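Local coordinates for protein monopolin complex subunit CSM1 (Candida glabrata, PDB 6MJC) that serves as a subunit of the monopolin complex and binds a peptide of the kinetochore protein Dsn1, an interaction that probably recruits monopolin to the kinetochore, at residues A[11-16]-A[44-49]; A[17-22]-A[103-108]; A[30-35]-A[66-71]. One frame throughout, in Å; residues are numbered along the deposited sequence.

Contact 1. Residues A[11-16]-A[44-49]; sequences DLFEHL and MDYKLG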
ATOM      1  N   ASP A  11      -3.474  12.680  -1.866  1.00 62.67           N
ATOM      2  CA  ASP A  11      -2.659  13.786  -2.373  1.00 68.39           C
ATOM      3  C   ASP A  11      -1.473  14.068  -1.458  1.00 64.99           C
ATOM      4  O   ASP A  11      -0.379  14.413  -1.916  1.00 87.79           O
ATOM      5  CB  ASP A  11      -3.515  15.046  -2.517  1.00 60.72           C
ATOM      6  CG  ASP A  11      -4.426  14.989  -3.702  1.00 67.46           C
ATOM      7  OD1 ASP A  11      -4.316  14.004  -4.460  1.00 76.16           O
ATOM      8  OD2 ASP A  11      -5.246  15.918  -3.866  1.00 69.83           O
ATOM      9  N   LEU A  12      -1.690  14.000  -0.154  1.00 62.52           N
ATOM     10  CA  LEU A  12      -0.578  14.180   0.755  1.00 83.23           C
ATOM     11  C   LEU A  12       0.332  12.958   0.746  1.00 89.18           C
ATOM     12  O   LEU A  12       1.555  13.100   0.790  1.00 64.62           O
ATOM     13  CB  LEU A  12      -1.108  14.491   2.147  1.00103.08           C
ATOM     14  CG  LEU A  12      -2.032  15.727   2.182  1.00 93.11           C
ATOM     15  CD1 LEU A  12      -2.342  15.875   3.717  1.00 83.83           C
ATOM     16  CD2 LEU A  12      -1.565  16.998   1.547  1.00 67.87           C
ATOM     17  N   PHE A  13      -0.234  11.748   0.636  1.00 88.00           N
ATOM     18  CA  PHE A  13       0.603  10.548   0.671  1.00 73.47           C
ATOM     19  C   PHE A  13       1.625  10.550  -0.464  1.00 53.19           C
ATOM     20  O   PHE A  13       2.797  10.181  -0.260  1.00 57.03           O
ATOM     21  CB  PHE A  13      -0.252   9.280   0.612  1.00 78.21           C
ATOM     22  CG  PHE A  13       0.525   8.030   0.944  1.00 57.35           C
ATOM     23  CD1 PHE A  13       0.664   7.617   2.243  1.00 48.06           C
ATOM     24  CD2 PHE A  13       1.152   7.318  -0.038  1.00 54.50           C
ATOM     25  CE1 PHE A  13       1.386   6.521   2.565  1.00 56.50           C
ATOM     26  CE2 PHE A  13       1.895   6.204   0.261  1.00 50.98           C
ATOM     27  CZ  PHE A  13       2.016   5.797   1.579  1.00 57.14           C
ATOM     28  N   GLU A  14       1.228  11.051  -1.643  1.00 53.55           N
ATOM     29  CA  GLU A  14       2.096  11.041  -2.812  1.00 58.00           C
ATOM     30  C   GLU A  14       3.297  11.948  -2.662  1.00 65.04           C
ATOM     31  O   GLU A  14       4.242  11.822  -3.443  1.00 68.56           O
ATOM     32  CB  GLU A  14       1.319  11.439  -4.077  1.00 62.73           C
ATOM     33  CG  GLU A  14       0.773  12.846  -4.137  1.00 92.09           C
ATOM     34  CD  GLU A  14      -0.062  13.083  -5.389  1.00111.13           C
ATOM     35  OE1 GLU A  14      -0.638  14.187  -5.528  1.00123.37           O
ATOM     36  OE2 GLU A  14      -0.134  12.162  -6.232  1.00108.26           O
ATOM     37  N   HIS A  15       3.265  12.906  -1.730  1.00 56.96           N
ATOM     38  CA  HIS A  15       4.374  13.824  -1.557  1.00 54.18           C
ATOM     39  C   HIS A  15       5.228  13.474  -0.341  1.00 55.13           C
ATOM     40  O   HIS A  15       6.059  14.293   0.076  1.00 56.94           O
ATOM     41  CB  HIS A  15       3.850  15.259  -1.422  1.00 54.98           C
ATOM     42  CG  HIS A  15       3.234  15.818  -2.676  1.00 65.28           C
ATOM     43  ND1 HIS A  15       1.872  15.848  -2.887  1.00 72.92           N
ATOM     44  CD2 HIS A  15       3.796  16.330  -3.795  1.00 72.85           C
ATOM     45  CE1 HIS A  15       1.623  16.381  -4.071  1.00 76.87           C
ATOM     46  NE2 HIS A  15       2.773  16.687  -4.640  1.00 75.35           N
ATOM     47  N   LEU A  16       5.004  12.314   0.276  1.00 57.38           N
ATOM     48  CA  LEU A  16       5.813  11.906   1.418  1.00 78.31           C
ATOM     49  C   LEU A  16       7.245  11.624   0.985  1.00 69.22           C
ATOM     50  O   LEU A  16       7.503  11.262  -0.160  1.00 60.20           O
ATOM     51  CB  LEU A  16       5.228  10.656   2.066  1.00 82.19           C
ATOM     52  CG  LEU A  16       3.962  10.841   2.894  1.00 62.68           C
ATOM     53  CD1 LEU A  16       3.426   9.497   3.340  1.00 75.60           C
ATOM     54  CD2 LEU A  16       4.226  11.710   4.077  1.00 72.05           C
ATOM     55  N   MET A  44      10.743  -1.122  -2.269  1.00 50.62           N
ATOM     56  CA  MET A  44       9.550  -1.940  -2.231  1.00 45.07           C
ATOM     57  C   MET A  44       8.461  -1.281  -3.063  1.00 48.36           C
ATOM     58  O   MET A  44       8.218  -0.071  -2.935  1.00 47.95           O
ATOM     59  CB  MET A  44       9.096  -2.119  -0.792  1.00 48.94           C
ATOM     60  CG  MET A  44       7.878  -2.965  -0.633  1.00 52.97           C
ATOM     61  SD  MET A  44       8.311  -4.707  -0.922  1.00 49.04           S
ATOM     62  CE  MET A  44       6.656  -5.300  -0.886  1.00 48.04           C
ATOM     63  N   ASP A  45       7.865  -2.065  -3.954  1.00 43.33           N
ATOM     64  CA  ASP A  45       6.701  -1.634  -4.695  1.00 39.51           C
ATOM     65  C   ASP A  45       5.455  -2.216  -4.047  1.00 41.31           C
ATOM     66  O   ASP A  45       5.417  -3.389  -3.634  1.00 42.00           O
ATOM     67  CB  ASP A  45       6.776  -2.036  -6.178  1.00 48.68           C
ATOM     68  CG  ASP A  45       7.719  -1.167  -6.985  1.00 53.21           C
ATOM     69  OD1 ASP A  45       7.329  -0.066  -7.422  1.00 53.66           O
ATOM     70  OD2 ASP A  45       8.853  -1.603  -7.212  1.00 53.22           O
ATOM     71  N   TYR A  46       4.430  -1.390  -3.956  1.00 37.17           N
ATOM     72  CA  TYR A  46       3.154  -1.834  -3.402  1.00 39.81           C
ATOM     73  C   TYR A  46       2.040  -0.961  -3.945  1.00 39.02           C
ATOM     74  O   TYR A  46       2.261   0.147  -4.443  1.00 44.20           O
ATOM     75  CB  TYR A  46       3.162  -1.815  -1.860  1.00 38.70           C
ATOM     76  CG  TYR A  46       3.459  -0.474  -1.197  1.00 37.12           C
ATOM     77  CD1 TYR A  46       2.424   0.386  -0.863  1.00 40.13           C
ATOM     78  CD2 TYR A  46       4.744  -0.099  -0.873  1.00 38.90           C
ATOM     79  CE1 TYR A  46       2.678   1.635  -0.237  1.00 36.36           C
ATOM     80  CE2 TYR A  46       5.013   1.150  -0.253  1.00 39.08           C
ATOM     81  CZ  TYR A  46       3.977   1.989   0.067  1.00 38.75           C
ATOM     82  OH  TYR A  46       4.201   3.204   0.701  1.00 40.43           O
ATOM     83  N   LYS A  47       0.828  -1.457  -3.795  1.00 35.79           N
ATOM     84  CA  LYS A  47      -0.389  -0.736  -4.149  1.00 38.25           C
ATOM     85  C   LYS A  47      -1.152  -0.462  -2.865  1.00 41.66           C
ATOM     86  O   LYS A  47      -1.222  -1.336  -2.005  1.00 38.38           O
ATOM     87  CB  LYS A  47      -1.193  -1.620  -5.110  1.00 42.56           C
ATOM     88  CG  LYS A  47      -2.431  -1.029  -5.707  1.00 48.77           C
ATOM     89  CD  LYS A  47      -3.028  -2.154  -6.598  1.00 57.39           C
ATOM     90  CE  LYS A  47      -4.350  -1.729  -7.134  1.00 60.37           C
ATOM     91  NZ  LYS A  47      -4.935  -2.846  -7.876  1.00 49.76           N
ATOM     92  N   LEU A  48      -1.653   0.767  -2.700  1.00 39.15           N
ATOM     93  CA  LEU A  48      -2.555   1.121  -1.609  1.00 34.89           C
ATOM     94  C   LEU A  48      -3.950   1.331  -2.175  1.00 39.79           C
ATOM     95  O   LEU A  48      -4.126   1.985  -3.213  1.00 44.86           O
ATOM     96  CB  LEU A  48      -2.112   2.400  -0.895  1.00 39.50           C
ATOM     97  CG  LEU A  48      -0.876   2.283  -0.001  1.00 41.21           C
ATOM     98  CD1 LEU A  48      -0.728   3.562   0.720  1.00 42.12           C
ATOM     99  CD2 LEU A  48      -0.962   1.100   0.966  1.00 40.14           C
ATOM    100  N   GLY A  49      -4.934   0.843  -1.456  1.00 37.63           N
ATOM    101  CA  GLY A  49      -6.313   1.154  -1.738  1.00 41.39           C
ATOM    102  C   GLY A  49      -6.983   1.858  -0.582  1.00 48.71           C
ATOM    103  O   GLY A  49      -6.881   1.411   0.560  1.00 44.51           O
TER

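Contact 2. Residues A[17-22]-A[103-108]; sequences CGVRVH and QFYIKM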
ATOM      1  N   CYS A  17       8.185  11.804   1.913  1.00 63.43           N
ATOM      2  CA  CYS A  17       9.594  11.583   1.601  1.00 66.25           C
ATOM      3  C   CYS A  17       9.780  10.138   1.167  1.00 57.74           C
ATOM      4  O   CYS A  17       9.290   9.217   1.822  1.00 54.29           O
ATOM      5  CB  CYS A  17      10.496  11.866   2.815  1.00 69.67           C
ATOM      6  SG  CYS A  17      10.736  13.558   3.268  1.00 75.71           S
ATOM      7  N   GLY A  18      10.440   9.935   0.034  1.00 58.00           N
ATOM      8  CA  GLY A  18      10.781   8.583  -0.355  1.00 49.79           C
ATOM      9  C   GLY A  18       9.697   7.823  -1.075  1.00 53.02           C
ATOM     10  O   GLY A  18       9.865   6.625  -1.339  1.00 51.95           O
ATOM     11  N   VAL A  19       8.585   8.474  -1.402  1.00 58.76           N
ATOM     12  CA  VAL A  19       7.411   7.833  -1.978  1.00 51.76           C
ATOM     13  C   VAL A  19       7.252   8.302  -3.419  1.00 51.41           C
ATOM     14  O   VAL A  19       7.299   9.500  -3.700  1.00 57.77           O
ATOM     15  CB  VAL A  19       6.159   8.170  -1.155  1.00 52.87           C
ATOM     16  CG1 VAL A  19       4.871   7.933  -1.977  1.00 48.59           C
ATOM     17  CG2 VAL A  19       6.138   7.363   0.125  1.00 52.66           C
ATOM     18  N   ARG A  20       7.062   7.359  -4.331  1.00 47.26           N
ATOM     19  CA  ARG A  20       6.886   7.711  -5.735  1.00 56.13           C
ATOM     20  C   ARG A  20       5.626   7.022  -6.226  1.00 54.65           C
ATOM     21  O   ARG A  20       5.575   5.788  -6.296  1.00 52.74           O
ATOM     22  CB  ARG A  20       8.097   7.295  -6.562  1.00 84.63           C
ATOM     23  CG  ARG A  20       9.415   7.839  -6.037  1.00104.55           C
ATOM     24  CD  ARG A  20      10.612   7.245  -6.771  1.00122.50           C
ATOM     25  NE  ARG A  20      10.911   5.875  -6.357  1.00104.37           N
ATOM     26  CZ  ARG A  20      11.498   5.542  -5.208  1.00 79.05           C
ATOM     27  NH1 ARG A  20      11.851   6.474  -4.336  1.00 73.87           N
ATOM     28  NH2 ARG A  20      11.738   4.275  -4.924  1.00 77.33           N
ATOM     29  N   VAL A  21       4.609   7.796  -6.584  1.00 51.05           N
ATOM     30  CA  VAL A  21       3.335   7.205  -7.010  1.00 57.57           C
ATOM     31  C   VAL A  21       3.275   7.167  -8.525  1.00 59.59           C
ATOM     32  O   VAL A  21       3.506   8.173  -9.177  1.00 56.64           O
ATOM     33  CB  VAL A  21       2.137   7.978  -6.447  1.00 55.85           C
ATOM     34  CG1 VAL A  21       0.825   7.403  -6.994  1.00 65.01           C
ATOM     35  CG2 VAL A  21       2.166   7.870  -4.940  1.00 56.25           C
ATOM     36  N   HIS A  22       2.912   6.023  -9.091  1.00 53.46           N
ATOM     37  CA  HIS A  22       3.104   5.794 -10.521  1.00 66.66           C
ATOM     38  C   HIS A  22       1.787   5.845 -11.287  1.00 79.15           C
ATOM     39  O   HIS A  22       1.608   6.666 -12.187  1.00121.12           O
ATOM     40  CB  HIS A  22       3.805   4.433 -10.716  1.00 60.68           C
ATOM     41  CG  HIS A  22       5.152   4.346 -10.062  1.00 72.71           C
ATOM     42  ND1 HIS A  22       6.199   5.197 -10.362  1.00 88.65           N
ATOM     43  CD2 HIS A  22       5.616   3.502  -9.112  1.00 83.29           C
ATOM     44  CE1 HIS A  22       7.248   4.877  -9.623  1.00 92.89           C
ATOM     45  NE2 HIS A  22       6.920   3.852  -8.858  1.00 85.07           N
ATOM     46  N   GLN A 103       1.678   4.780  11.074  1.00 48.06           N
ATOM     47  CA  GLN A 103       2.484   3.670  11.579  1.00 59.22           C
ATOM     48  C   GLN A 103       2.998   2.804  10.430  1.00 51.86           C
ATOM     49  O   GLN A 103       4.137   2.327  10.458  1.00 43.83           O
ATOM     50  CB  GLN A 103       1.669   2.820  12.563  1.00 93.13           C
ATOM     51  CG  GLN A 103       1.209   3.518  13.835  1.00106.47           C
ATOM     52  CD  GLN A 103       0.322   2.620  14.682  1.00102.27           C
ATOM     53  OE1 GLN A 103       0.603   1.433  14.862  1.00 82.13           O
ATOM     54  NE2 GLN A 103      -0.764   3.178  15.188  1.00132.81           N
ATOM     55  N   PHE A 104       2.153   2.556   9.432  1.00 40.00           N
ATOM     56  CA  PHE A 104       2.539   1.740   8.284  1.00 42.74           C
ATOM     57  C   PHE A 104       3.689   2.382   7.524  1.00 44.33           C
ATOM     58  O   PHE A 104       4.694   1.735   7.231  1.00 42.57           O
ATOM     59  CB  PHE A 104       1.368   1.573   7.332  1.00 40.67           C
ATOM     60  CG  PHE A 104       1.794   1.138   5.944  1.00 38.85           C
ATOM     61  CD1 PHE A 104       2.019  -0.183   5.665  1.00 41.88           C
ATOM     62  CD2 PHE A 104       2.018   2.062   4.935  1.00 44.84           C
ATOM     63  CE1 PHE A 104       2.427  -0.583   4.405  1.00 37.74           C
ATOM     64  CE2 PHE A 104       2.427   1.670   3.675  1.00 41.10           C
ATOM     65  CZ  PHE A 104       2.660   0.345   3.412  1.00 39.45           C
ATOM     66  N   TYR A 105       3.583   3.690   7.255  1.00 45.26           N
ATOM     67  CA  TYR A 105       4.612   4.370   6.479  1.00 50.83           C
ATOM     68  C   TYR A 105       5.933   4.389   7.238  1.00 51.11           C
ATOM     69  O   TYR A 105       6.997   4.176   6.657  1.00 45.76           O
ATOM     70  CB  TYR A 105       4.160   5.794   6.136  1.00 46.62           C
ATOM     71  CG  TYR A 105       5.286   6.685   5.644  1.00 45.17           C
ATOM     72  CD1 TYR A 105       5.750   6.611   4.322  1.00 52.08           C
ATOM     73  CD2 TYR A 105       5.876   7.576   6.489  1.00 49.76           C
ATOM     74  CE1 TYR A 105       6.793   7.447   3.899  1.00 49.48           C
ATOM     75  CE2 TYR A 105       6.911   8.437   6.073  1.00 56.59           C
ATOM     76  CZ  TYR A 105       7.360   8.347   4.775  1.00 54.05           C
ATOM     77  OH  TYR A 105       8.379   9.198   4.416  1.00 55.18           O
ATOM     78  N   ILE A 106       5.880   4.622   8.543  1.00 49.80           N
ATOM     79  CA  ILE A 106       7.093   4.626   9.355  1.00 52.75           C
ATOM     80  C   ILE A 106       7.741   3.249   9.378  1.00 55.30           C
ATOM     81  O   ILE A 106       8.963   3.131   9.249  1.00 53.75           O
ATOM     82  CB  ILE A 106       6.777   5.088  10.777  1.00 51.40           C
ATOM     83  CG1 ILE A 106       6.333   6.550  10.782  1.00 63.07           C
ATOM     84  CG2 ILE A 106       8.020   4.920  11.677  1.00 53.93           C
ATOM     85  CD1 ILE A 106       5.845   7.058  12.110  1.00 74.09           C
ATOM     86  N   LYS A 107       6.947   2.200   9.612  1.00 45.60           N
ATOM     87  CA  LYS A 107       7.462   0.824   9.617  1.00 47.04           C
ATOM     88  C   LYS A 107       8.119   0.482   8.290  1.00 48.10           C
ATOM     89  O   LYS A 107       9.237  -0.063   8.242  1.00 47.39           O
ATOM     90  CB  LYS A 107       6.316  -0.149   9.900  1.00 49.14           C
ATOM     91  CG  LYS A 107       6.649  -1.651   9.837  1.00 49.95           C
ATOM     92  CD  LYS A 107       7.708  -2.029  10.836  1.00 56.19           C
ATOM     93  CE  LYS A 107       7.147  -2.172  12.227  1.00 64.06           C
ATOM     94  NZ  LYS A 107       8.166  -2.807  13.116  1.00 72.53           N
ATOM     95  N   MET A 108       7.448   0.813   7.189  1.00 47.01           N
ATOM     96  CA  MET A 108       8.027   0.515   5.877  1.00 40.09           C
ATOM     97  C   MET A 108       9.321   1.286   5.677  1.00 48.45           C
ATOM     98  O   MET A 108      10.320   0.733   5.204  1.00 49.18           O
ATOM     99  CB  MET A 108       7.042   0.839   4.754  1.00 43.74           C
ATOM    100  CG  MET A 108       7.588   0.572   3.356  1.00 42.76           C
ATOM    101  SD  MET A 108       7.718  -1.149   2.936  1.00 44.29           S
ATOM    102  CE  MET A 108       5.980  -1.506   2.694  1.00 40.97           C
TER

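Contact 3. Residues A[30-35]-A[66-71]; sequences GLWFDT and IYVPLL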
ATOM      1  N   GLY A  30     -13.066   2.243  -4.459  1.00 57.81           N
ATOM      2  CA  GLY A  30     -12.361   3.362  -3.856  1.00 59.09           C
ATOM      3  C   GLY A  30     -11.229   3.854  -4.745  1.00 56.05           C
ATOM      4  O   GLY A  30     -11.267   3.704  -5.959  1.00 55.14           O
ATOM      5  N   LEU A  31     -10.239   4.460  -4.108  1.00 47.13           N
ATOM      6  CA  LEU A  31      -9.141   5.138  -4.778  1.00 41.70           C
ATOM      7  C   LEU A  31      -7.882   4.340  -4.540  1.00 50.68           C
ATOM      8  O   LEU A  31      -7.579   4.006  -3.390  1.00 45.78           O
ATOM      9  CB  LEU A  31      -8.985   6.568  -4.251  1.00 48.28           C
ATOM     10  CG  LEU A  31      -7.728   7.277  -4.734  1.00 57.66           C
ATOM     11  CD1 LEU A  31      -7.721   7.474  -6.222  1.00 77.00           C
ATOM     12  CD2 LEU A  31      -7.606   8.631  -4.002  1.00 80.98           C
ATOM     13  N   TRP A  32      -7.193   3.977  -5.631  1.00 49.99           N
ATOM     14  CA  TRP A  32      -6.082   3.049  -5.598  1.00 42.38           C
ATOM     15  C   TRP A  32      -4.876   3.664  -6.266  1.00 43.96           C
ATOM     16  O   TRP A  32      -5.009   4.397  -7.248  1.00 49.14           O
ATOM     17  CB  TRP A  32      -6.418   1.702  -6.319  1.00 41.29           C
ATOM     18  CG  TRP A  32      -7.512   0.952  -5.671  1.00 41.27           C
ATOM     19  CD1 TRP A  32      -8.864   1.227  -5.740  1.00 43.31           C
ATOM     20  CD2 TRP A  32      -7.372  -0.168  -4.830  1.00 40.14           C
ATOM     21  NE1 TRP A  32      -9.564   0.316  -5.007  1.00 46.30           N
ATOM     22  CE2 TRP A  32      -8.676  -0.553  -4.425  1.00 41.27           C
ATOM     23  CE3 TRP A  32      -6.271  -0.881  -4.346  1.00 42.76           C
ATOM     24  CZ2 TRP A  32      -8.910  -1.651  -3.597  1.00 44.11           C
ATOM     25  CZ3 TRP A  32      -6.508  -1.973  -3.511  1.00 41.02           C
ATOM     26  CH2 TRP A  32      -7.814  -2.340  -3.142  1.00 45.41           C
ATOM     27  N   PHE A  33      -3.678   3.332  -5.762  1.00 40.87           N
ATOM     28  CA  PHE A  33      -2.500   3.772  -6.496  1.00 40.75           C
ATOM     29  C   PHE A  33      -1.291   2.892  -6.254  1.00 45.65           C
ATOM     30  O   PHE A  33      -1.144   2.292  -5.193  1.00 46.62           O
ATOM     31  CB  PHE A  33      -2.111   5.196  -6.169  1.00 52.13           C
ATOM     32  CG  PHE A  33      -2.007   5.492  -4.722  1.00 47.68           C
ATOM     33  CD1 PHE A  33      -3.131   5.890  -4.031  1.00 62.37           C
ATOM     34  CD2 PHE A  33      -0.804   5.426  -4.054  1.00 60.71           C
ATOM     35  CE1 PHE A  33      -3.071   6.203  -2.703  1.00 63.70           C
ATOM     36  CE2 PHE A  33      -0.727   5.767  -2.701  1.00 62.79           C
ATOM     37  CZ  PHE A  33      -1.864   6.145  -2.028  1.00 54.18           C
ATOM     38  N   ASP A  34      -0.435   2.819  -7.269  1.00 42.07           N
ATOM     39  CA  ASP A  34       0.782   2.022  -7.207  1.00 42.09           C
ATOM     40  C   ASP A  34       1.875   2.925  -6.661  1.00 43.64           C
ATOM     41  O   ASP A  34       1.951   4.099  -7.031  1.00 49.79           O
ATOM     42  CB  ASP A  34       1.210   1.526  -8.579  1.00 56.22           C
ATOM     43  CG  ASP A  34       0.558   0.233  -8.959  1.00 58.63           C
ATOM     44  OD1 ASP A  34      -0.354  -0.227  -8.249  1.00 55.08           O
ATOM     45  OD2 ASP A  34       0.975  -0.329  -9.985  1.00 76.62           O
ATOM     46  N   THR A  35       2.729   2.377  -5.807  1.00 47.56           N
ATOM     47  CA  THR A  35       3.724   3.162  -5.095  1.00 49.74           C
ATOM     48  C   THR A  35       5.038   2.401  -5.119  1.00 48.26           C
ATOM     49  O   THR A  35       5.057   1.164  -5.055  1.00 46.00           O
ATOM     50  CB  THR A  35       3.339   3.372  -3.625  1.00 50.95           C
ATOM     51  OG1 THR A  35       1.985   3.807  -3.532  1.00 60.38           O
ATOM     52  CG2 THR A  35       4.229   4.415  -2.988  1.00 65.12           C
ATOM     53  N   ILE A  66      -6.163  -0.745   2.075  1.00 39.17           N
ATOM     54  CA  ILE A  66      -5.717  -2.050   1.575  1.00 38.69           C
ATOM     55  C   ILE A  66      -4.272  -1.889   1.094  1.00 38.31           C
ATOM     56  O   ILE A  66      -3.991  -1.051   0.239  1.00 41.29           O
ATOM     57  CB  ILE A  66      -6.608  -2.585   0.430  1.00 38.19           C
ATOM     58  CG1 ILE A  66      -8.103  -2.632   0.802  1.00 40.33           C
ATOM     59  CG2 ILE A  66      -6.067  -3.989  -0.047  1.00 44.30           C
ATOM     60  CD1 ILE A  66      -8.562  -3.522   1.970  1.00 43.65           C
ATOM     61  N   TYR A  67      -3.387  -2.791   1.531  1.00 37.18           N
ATOM     62  CA  TYR A  67      -1.979  -2.802   1.142  1.00 33.75           C
ATOM     63  C   TYR A  67      -1.712  -4.068   0.360  1.00 34.67           C
ATOM     64  O   TYR A  67      -2.015  -5.154   0.836  1.00 33.94           O
ATOM     65  CB  TYR A  67      -1.038  -2.763   2.363  1.00 41.89           C
ATOM     66  CG  TYR A  67       0.403  -3.249   2.124  1.00 36.84           C
ATOM     67  CD1 TYR A  67       1.388  -2.390   1.655  1.00 39.06           C
ATOM     68  CD2 TYR A  67       0.778  -4.530   2.439  1.00 37.04           C
ATOM     69  CE1 TYR A  67       2.690  -2.826   1.484  1.00 36.82           C
ATOM     70  CE2 TYR A  67       2.110  -4.970   2.260  1.00 35.80           C
ATOM     71  CZ  TYR A  67       3.035  -4.121   1.741  1.00 34.76           C
ATOM     72  OH  TYR A  67       4.342  -4.502   1.578  1.00 37.06           O
ATOM     73  N   VAL A  68      -1.156  -3.931  -0.836  1.00 34.44           N
ATOM     74  CA  VAL A  68      -0.890  -5.078  -1.710  1.00 36.58           C
ATOM     75  C   VAL A  68       0.589  -5.083  -2.079  1.00 37.14           C
ATOM     76  O   VAL A  68       1.058  -4.198  -2.813  1.00 34.76           O
ATOM     77  CB  VAL A  68      -1.728  -5.009  -2.993  1.00 37.78           C
ATOM     78  CG1 VAL A  68      -1.507  -6.313  -3.853  1.00 40.12           C
ATOM     79  CG2 VAL A  68      -3.169  -4.837  -2.722  1.00 39.09           C
ATOM     80  N   PRO A  69       1.395  -6.015  -1.586  1.00 35.18           N
ATOM     81  CA  PRO A  69       2.804  -6.024  -1.996  1.00 35.69           C
ATOM     82  C   PRO A  69       2.957  -6.484  -3.445  1.00 35.03           C
ATOM     83  O   PRO A  69       2.320  -7.440  -3.867  1.00 36.72           O
ATOM     84  CB  PRO A  69       3.433  -7.008  -1.005  1.00 36.44           C
ATOM     85  CG  PRO A  69       2.354  -7.959  -0.658  1.00 38.48           C
ATOM     86  CD  PRO A  69       1.054  -7.140  -0.697  1.00 37.48           C
ATOM     87  N   LEU A  70       3.802  -5.799  -4.205  1.00 34.46           N
ATOM     88  CA  LEU A  70       4.032  -6.135  -5.611  1.00 39.17           C
ATOM     89  C   LEU A  70       5.406  -6.793  -5.732  1.00 37.10           C
ATOM     90  O   LEU A  70       6.433  -6.148  -5.952  1.00 41.65           O
ATOM     91  CB  LEU A  70       3.886  -4.880  -6.453  1.00 38.98           C
ATOM     92  CG  LEU A  70       2.557  -4.152  -6.334  1.00 40.39           C
ATOM     93  CD1 LEU A  70       2.602  -2.770  -7.099  1.00 44.97           C
ATOM     94  CD2 LEU A  70       1.379  -4.979  -6.775  1.00 45.69           C
ATOM     95  N   LEU A  71       5.417  -8.101  -5.537  1.00 37.78           N
ATOM     96  CA  LEU A  71       6.661  -8.839  -5.505  1.00 41.37           C
ATOM     97  C   LEU A  71       7.111  -9.265  -6.893  1.00 41.34           C
ATOM     98  O   LEU A  71       8.294  -9.464  -7.114  1.00 40.87           O
ATOM     99  CB  LEU A  71       6.535 -10.054  -4.581  1.00 41.70           C
ATOM    100  CG  LEU A  71       5.887  -9.765  -3.208  1.00 46.14           C
ATOM    101  CD1 LEU A  71       5.827 -11.006  -2.360  1.00 55.89           C
ATOM    102  CD2 LEU A  71       6.633  -8.658  -2.501  1.00 45.89           C
TER

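Contact 1. Residues A[11-16]-A[44-49]
Tyr46 is the first residue of strand 44-49 to touch segment 11-16, and it does so with its phenol oxygen: OH lies in the plane of the Phe13 ring, at its edge, 3.5 Å from CZ of Phe13. The two aromatic side chains come from opposite directions. Tyr46 holds CG between the backbone N and the carbonyl carbon (chi1 58°), and although its first bond does not aim at 11-16, the long ring carries OH there. Phe13 offers this oxygen only its apolar CH edge; the hydrogen-bond partner of OH is Gln37 on the adjacent strand. Helix 5-13 packs here against an antiparallel meander, consistent with the RWD-like fold of kinetochore proteins, and Leu101 of the C-terminal helix also touches Phe13. Two residues on, the first side-chain bond of Leu48 points toward 11-16, and the side chain meets the same ring over a face. Its CD1 stands 3.9 Å from the Phe13 ring centroid, 24° off the normal, in a CH-pi contact displaced toward the rim, where CD1 comes 3.6 Å from CZ of Phe13. Backbone hydrogen bonds tie Leu48 to Phe33 on the neighbouring strand.

Contact 2. Residues A[17-22]-A[103-108]
Val19 and Tyr105 are the nearest pair of CA atoms across the contact, 9.6 Å apart. Segment 17-22 leaves a loop at Cys17 and Gly18 and becomes strand from Val19, whereas 103-108 is helical throughout. Gly18 has a positive phi of 84°, at which a CB would press on the carbonyl oxygen of Cys17; this backbone bend precedes the entry into the edge strand of the sheet. The gap to the helix is bridged by Tyr105, whose CG is anti to the backbone N (chi1 165°) and whose ring reaches out toward the loop. Its OH donates a hydrogen bond of 2.7 Å to O of Cys17, arriving in the carbonyl plane on a lone pair, with a C=O...donor angle of 130°. The acceptor sits at the edge of the phenol ring, in its plane. Beside this bond, Val19 sends CG2 to within 3.8 Å of CE1 of Tyr105, an oblique apolar contact, and CB of Cys17 also lies near the hydroxyl. Leu16 and Gln37 pack on Tyr105 as well, placing the ring between the loop, the sheet and the C-terminal helix. With a hydrogen bond at the hydroxyl and a methyl contact at CE1, Tyr105 joins polar and apolar contacts in one side chain, and the phenol O-H, directed at a lone pair of the Cys17 carbonyl, ties the loop before strand 19-26 to the C-terminal helix.

Contact 3. Residues A[30-35]-A[66-71]
Trp32 and Ile66 meet at an oblique angle across strand 44-52, the central strand of a five-stranded antiparallel meander; the touching parts of its two neighbours, 32-34 and 66-70, run 25° apart. The six-membered part of the indole does the touching. Its CH2 approaches CB of Ile66 to 3.8 Å, and the same Trp32 atom is 3.9 Å from the branch methyl CG2 of Ile66. With CG beside the backbone N and anti to the carbonyl carbon (chi1 -63°), the indole of Trp32 extends over the intervening strand, past Gly49, although its first bond does not point at 66-71. Ile66 is turned the other way: its first bond faces the tryptophan, but the outer part of the chain leads off. Val68 comes to the indole at the edge, near its plane, with a loose 4.5 Å between its CG2 and CZ3 of Trp32. Elsewhere the indole nitrogen is hydrogen-bonded to Thr29, and the ring lies nearly parallel to that of Tyr25. Side chains of the bound Dsn1 peptide pack on Trp32, Ile66 and Val68, so this face of the sheet contributes to the peptide site. Farther along, Asp34 and Leu70 cross at about a right angle, and CD1 of Leu70 stands 4.1 Å from OD1 of Asp34 and equally far from its OD2 and CG.

Overall arrangement
From the N terminus, helix 5-13 comes first, and contact 1 closes a loop back to it when strand 44-52 arrives. Before that, 17-22 has already opened contact 2, which is not closed until the C-terminal helix at 103-108; contacts 1 and 2 therefore cross along the chain. Contact 3, from 30-35 to 66-71, falls wholly within the span of contact 2 and crosses contact 1, since 44-49 lies between its two segments. In space, strand 44-52 separates the partners of contact 3 while receiving the helix in contact 1. Together they join the N-terminal helix, the antiparallel sheet and the C-terminal helix, with Tyr46, Tyr67 and Phe104 meeting among them.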